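Local coordinates for ScaE cell-surface anchored scaffoldin protein (Ruminococcus flavefaciens, PDB 2ZF9) that probably acts as a cell-surface anchor of the cellulosome through this type III cohesin module, which binds dockerin modules, at residues K31-I36 with G179-Y184; L55-A60 with G121-L126. All blocks are in the same frame, centred on the assembly; numbering follows the deposited sequence.

Contact 1 of 2, residues K31-I36 with G179-Y184; sequences KPTLSI and GIEQGY
Leu-34 is held by both its N-H and its C=O against residues 179-184: its N gives a 2.8 Å hydrogen bond to Gly-179 O, and its O takes one of the same length from Glu-181 N. The next link is a longer one, Ile-36 N to Glu-181 O, at 3.1 Å. In all three the donor sits nearly along the C=O axis of its acceptor. The two strands run parallel, with Leu-34 opposite Ile-180 and Ser-35 opposite Glu-181. Beyond Glu-181 the pairing slips, and Ile-36 O meets Gly-183 CA at 3.4 Å where strand 180-187 is broken. The side-chain OE1 of Gln-182, at this break, accepts a hydrogen bond from Val-147 N.

Packing differs on the two faces. On the buried one, Ile-180 crosses Leu-34 obliquely and brings CD1 to 3.8 Å from Leu-34 CB, while Ile-36 rests CG2 3.9 Å from Gly-183 CA. On the other, Glu-181 has CG anti to its backbone N (chi1 -173°), and the chain runs on extended until OE1 lies 3.6 Å from Ser-35 CB; its OE2 has a weak, long ion pair with Lys-38.

Gly-179 fits close against Pro-32, where a beta carbon would collide with Pro-32 O. The chemistry is thus mostly main-chain, with an apolar face turned inward and a polar one outward; parallel pairing of the first and last strands of the cohesin core, here 33-41 and 180-187, is how cohesin modules close their jelly-roll.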
loop_
_atom_site.group_PDB
_atom_site.type_symbol
_atom_site.label_atom_id
_atom_site.label_comp_id
_atom_site.label_asym_id
_atom_site.label_seq_id
_atom_site.Cartn_x
_atom_site.Cartn_y
_atom_site.Cartn_z
ATOM N N LYS A 31 7.807 -3.770 13.892
ATOM C CA LYS A 31 8.403 -3.531 12.569
ATOM C C LYS A 31 7.438 -4.047 11.505
ATOM O O LYS A 31 7.540 -5.219 11.064
ATOM C CB LYS A 31 9.777 -4.236 12.433
ATOM C CG LYS A 31 10.930 -3.558 13.246
ATOM C CD LYS A 31 12.265 -4.272 12.962
ATOM C CE LYS A 31 13.432 -3.557 13.662
ATOM N NZ LYS A 31 13.338 -3.788 15.142
ATOM N N PRO A 32 6.461 -3.204 11.122
ATOM C CA PRO A 32 5.519 -3.614 10.076
ATOM C C PRO A 32 6.122 -3.787 8.687
ATOM O O PRO A 32 7.109 -3.142 8.329
ATOM C CB PRO A 32 4.475 -2.487 10.062
ATOM C CG PRO A 32 4.667 -1.718 11.408
ATOM C CD PRO A 32 6.174 -1.858 11.657
ATOM N N THR A 33 5.559 -4.702 7.910
ATOM C CA THR A 33 5.869 -4.752 6.502
ATOM C C THR A 33 4.582 -4.491 5.774
ATOM O O THR A 33 3.607 -5.215 5.990
ATOM C CB THR A 33 6.402 -6.135 6.062
ATOM O OG1 THR A 33 7.588 -6.434 6.812
ATOM C CG2 THR A 33 6.747 -6.130 4.585
ATOM N N LEU A 34 4.592 -3.494 4.885
ATOM C CA LEU A 34 3.470 -3.295 3.982
ATOM C C LEU A 34 3.909 -3.821 2.645
ATOM O O LEU A 34 5.012 -3.481 2.178
ATOM C CB LEU A 34 3.139 -1.811 3.845
ATOM C CG LEU A 34 2.731 -1.088 5.116
ATOM C CD1 LEU A 34 2.315 0.344 4.751
ATOM C CD2 LEU A 34 1.604 -1.851 5.789
ATOM N N SER A 35 3.069 -4.646 2.020
ATOM C CA SER A 35 3.453 -5.220 0.730
ATOM C C SER A 35 2.306 -5.141 -0.265
ATOM O O SER A 35 1.122 -5.240 0.112
ATOM C CB SER A 35 3.954 -6.672 0.894
ATOM O OG SER A 35 2.962 -7.481 1.467
ATOM N N ILE A 36 2.659 -4.945 -1.533
ATOM C CA ILE A 36 1.666 -4.938 -2.624
ATOM C C ILE A 36 1.931 -6.153 -3.493
ATOM O O ILE A 36 3.091 -6.548 -3.690
ATOM C CB ILE A 36 1.747 -3.654 -3.431
ATOM C CG1 ILE A 36 1.297 -2.464 -2.547
ATOM C CG2 ILE A 36 0.946 -3.758 -4.774
ATOM C CD1 ILE A 36 1.531 -1.095 -3.217
ATOM N N GLY A 179 10.120 -0.782 5.714
ATOM C CA GLY A 179 9.119 -1.847 5.749
ATOM C C GLY A 179 8.231 -1.891 4.526
ATOM O O GLY A 179 7.126 -2.441 4.591
ATOM N N ILE A 180 8.689 -1.337 3.398
ATOM C CA ILE A 180 7.828 -1.362 2.204
ATOM C C ILE A 180 8.325 -2.393 1.217
ATOM O O ILE A 180 9.490 -2.354 0.834
ATOM C CB ILE A 180 7.724 0.022 1.500
ATOM C CG1 ILE A 180 7.233 1.118 2.471
ATOM C CG2 ILE A 180 6.819 -0.114 0.274
ATOM C CD1 ILE A 180 5.854 0.811 3.154
ATOM N N GLU A 181 7.445 -3.319 0.827
ATOM C CA GLU A 181 7.704 -4.239 -0.264
ATOM C C GLU A 181 6.816 -3.842 -1.462
ATOM O O GLU A 181 5.610 -4.077 -1.464
ATOM C CB GLU A 181 7.465 -5.665 0.208
ATOM C CG GLU A 181 7.853 -6.775 -0.785
ATOM C CD GLU A 181 7.284 -8.160 -0.369
ATOM O OE1 GLU A 181 7.146 -8.406 0.867
ATOM O OE2 GLU A 181 6.967 -8.990 -1.271
ATOM N N GLN A 182 7.410 -3.191 -2.460
ATOM C CA GLN A 182 6.633 -2.664 -3.576
ATOM C C GLN A 182 6.140 -3.825 -4.462
ATOM O O GLN A 182 6.710 -4.940 -4.443
ATOM C CB GLN A 182 7.478 -1.673 -4.419
ATOM C CG GLN A 182 8.081 -0.469 -3.662
ATOM C CD GLN A 182 7.029 0.499 -3.098
ATOM O OE1 GLN A 182 5.894 0.111 -2.834
ATOM N NE2 GLN A 182 7.409 1.766 -2.913
ATOM N N GLY A 183 5.086 -3.566 -5.230
ATOM C CA GLY A 183 4.548 -4.582 -6.108
ATOM C C GLY A 183 4.530 -4.160 -7.559
ATOM O O GLY A 183 5.140 -3.140 -7.954
ATOM N N TYR A 184 3.850 -4.962 -8.373
ATOM C CA TYR A 184 3.782 -4.714 -9.806
ATOM C C TYR A 184 2.811 -5.659 -10.477
ATOM O O TYR A 184 2.384 -6.673 -9.885
ATOM C CB TYR A 184 5.171 -4.887 -10.468
ATOM C CG TYR A 184 5.870 -6.171 -10.125
ATOM C CD1 TYR A 184 6.969 -6.175 -9.253
ATOM C CD2 TYR A 184 5.428 -7.395 -10.645
ATOM C CE1 TYR A 184 7.620 -7.370 -8.926
ATOM C CE2 TYR A 184 6.074 -8.612 -10.311
ATOM C CZ TYR A 184 7.168 -8.575 -9.475
ATOM O OH TYR A 184 7.787 -9.755 -9.142
HETATM O O HOH W 1 5.251 -7.210 -2.632
HETATM O O HOH W 2 3.975 -9.352 -2.122
#

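Contact 2 of 2, residues L55-A60 with G121-L126; sequences LSVEGA and GKDGVL
Asp-123 turns its carboxylate onto the backbone of residues 58-60, where the chain leaves strand 50-58. Its CG stands anti to its own carbonyl carbon (chi1 -78°), beside the backbone N, and each oxygen takes a separate N-H. OD1 accepts from Ala-60 N at 3.0 Å through its syn lone pair, whereas Gly-59 N, 3.0 Å from OD2, comes from above the carboxylate plane, 40° out of it. The two bonds pin the turn that Gly-59 makes with a positive phi. An alanine in place of Asp-123 would probably leave the Gly-59 and Ala-60 N-H groups without these acceptors and the turn freer to move.

Val-57 lies at about a right angle to Asp-123, with CG1 3.7 Å from Asp-123 OD1. Its other methyl, CG2, heads to the buried side and reaches Leu-126 CB at 4.1 Å, those two side chains slanting across each other. On the outer face Ser-56 OG lies 3.8 Å from Val-125 CG2, the pair being a non-hydrogen-bonded one. Val-57 and Gly-124 form the antiparallel hydrogen-bonded pair, Val-57 N to Gly-124 O at 2.9 Å and Gly-124 N to Val-57 O at 2.8 Å, and Leu-126 N adds a bond to Leu-55 O.

Strand 50-58 is thereby held between strand 124-132 and strand 33-41. Inward, Val-57 also packs on Leu-34 and on Phe-159 of strand 158-160, while Leu-55 and Leu-126 both meet Leu-69 of strand 66-73.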
loop_
_atom_site.group_PDB
_atom_site.type_symbol
_atom_site.label_atom_id
_atom_site.label_comp_id
_atom_site.label_asym_id
_atom_site.label_seq_id
_atom_site.Cartn_x
_atom_site.Cartn_y
_atom_site.Cartn_z
ATOM N N LEU A 55 -2.947 -4.490 -0.928
ATOM C CA LEU A 55 -1.985 -3.967 0.018
ATOM C C LEU A 55 -2.167 -4.730 1.318
ATOM O O LEU A 55 -3.248 -4.708 1.919
ATOM C CB LEU A 55 -2.168 -2.456 0.236
ATOM C CG LEU A 55 -1.356 -1.741 1.340
ATOM C CD1 LEU A 55 0.122 -1.763 1.045
ATOM C CD2 LEU A 55 -1.809 -0.264 1.433
ATOM N N SER A 56 -1.108 -5.426 1.738
ATOM C CA SER A 56 -1.148 -6.247 2.963
ATOM C C SER A 56 -0.246 -5.727 4.072
ATOM O O SER A 56 0.725 -5.013 3.798
ATOM C CB SER A 56 -0.738 -7.700 2.623
ATOM O OG SER A 56 -1.717 -8.266 1.748
ATOM N N VAL A 57 -0.575 -6.117 5.310
ATOM C CA VAL A 57 0.177 -5.766 6.526
ATOM C C VAL A 57 0.646 -7.057 7.196
ATOM O O VAL A 57 -0.108 -8.020 7.288
ATOM C CB VAL A 57 -0.724 -5.032 7.558
ATOM C CG1 VAL A 57 0.047 -4.769 8.852
ATOM C CG2 VAL A 57 -1.254 -3.710 7.011
ATOM N N GLU A 58 1.900 -7.091 7.621
ATOM C CA GLU A 58 2.420 -8.219 8.375
ATOM C C GLU A 58 3.217 -7.642 9.514
ATOM O O GLU A 58 3.815 -6.561 9.376
ATOM C CB GLU A 58 3.333 -9.059 7.470
ATOM C CG GLU A 58 3.511 -10.482 7.954
ATOM C CD GLU A 58 4.520 -11.294 7.105
ATOM O OE1 GLU A 58 4.417 -11.300 5.842
ATOM O OE2 GLU A 58 5.400 -11.932 7.730
ATOM N N GLY A 59 3.183 -8.302 10.672
ATOM C CA GLY A 59 4.068 -7.938 11.754
ATOM C C GLY A 59 3.557 -6.813 12.623
ATOM O O GLY A 59 4.314 -6.306 13.441
ATOM N N ALA A 60 2.277 -6.429 12.480
ATOM C CA ALA A 60 1.752 -5.291 13.247
ATOM C C ALA A 60 0.431 -5.577 13.981
ATOM O O ALA A 60 -0.195 -4.637 14.467
ATOM C CB ALA A 60 1.566 -4.100 12.313
ATOM N N GLY A 121 -6.066 -2.870 14.613
ATOM C CA GLY A 121 -5.622 -3.348 13.305
ATOM C C GLY A 121 -5.028 -4.761 13.384
ATOM O O GLY A 121 -4.459 -5.150 14.409
ATOM N N LYS A 122 -5.146 -5.510 12.294
ATOM C CA LYS A 122 -4.632 -6.881 12.195
ATOM C C LYS A 122 -3.683 -7.026 10.998
ATOM O O LYS A 122 -3.520 -6.106 10.195
ATOM C CB LYS A 122 -5.815 -7.859 12.028
ATOM C CG LYS A 122 -6.845 -7.853 13.189
ATOM C CD LYS A 122 -6.199 -8.425 14.475
ATOM C CE LYS A 122 -7.269 -8.779 15.537
ATOM N NZ LYS A 122 -6.581 -9.261 16.789
ATOM N N ASP A 123 -3.038 -8.188 10.900
ATOM C CA ASP A 123 -2.258 -8.521 9.740
ATOM C C ASP A 123 -3.203 -9.049 8.662
ATOM O O ASP A 123 -4.359 -9.384 8.953
ATOM C CB ASP A 123 -1.254 -9.602 10.118
ATOM C CG ASP A 123 -0.067 -9.055 10.873
ATOM O OD1 ASP A 123 0.074 -7.810 11.039
ATOM O OD2 ASP A 123 0.746 -9.896 11.313
ATOM N N GLY A 124 -2.712 -9.134 7.434
ATOM C CA GLY A 124 -3.518 -9.620 6.324
ATOM C C GLY A 124 -3.780 -8.516 5.308
ATOM O O GLY A 124 -3.078 -7.488 5.286
ATOM N N VAL A 125 -4.793 -8.702 4.476
ATOM C CA VAL A 125 -5.101 -7.713 3.422
ATOM C C VAL A 125 -5.794 -6.466 4.021
ATOM O O VAL A 125 -6.888 -6.558 4.608
ATOM C CB VAL A 125 -6.030 -8.308 2.323
ATOM C CG1 VAL A 125 -6.454 -7.225 1.309
ATOM C CG2 VAL A 125 -5.322 -9.420 1.574
ATOM N N LEU A 126 -5.164 -5.303 3.851
ATOM C CA LEU A 126 -5.743 -4.063 4.316
ATOM C C LEU A 126 -6.698 -3.486 3.260
ATOM O O LEU A 126 -7.848 -3.075 3.582
ATOM C CB LEU A 126 -4.619 -3.075 4.693
ATOM C CG LEU A 126 -4.963 -1.857 5.546
ATOM C CD1 LEU A 126 -5.257 -2.285 6.959
ATOM C CD2 LEU A 126 -3.821 -0.778 5.508
#

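After the short strand 14-15 near the N terminus the chain lays down strand 33-41, then turns back into the antiparallel strand 50-58, so the first halves of the two contacts are neighbours. Contact 2 closes the shorter loop when strand 124-132 returns to 55-60. The chain then goes on through strands 142-149 and 158-160 and helix 166-178 before 179-184 comes back to 31-36; contact 1 therefore encloses contact 2, and the two do not cross. They are joined by probable hydrogen bonds, Ser-56 N to Ser-35 O at 2.8 Å among them, giving the strand order 180-187, 33-41, 50-58, 124-132 across this wall of the cohesin module.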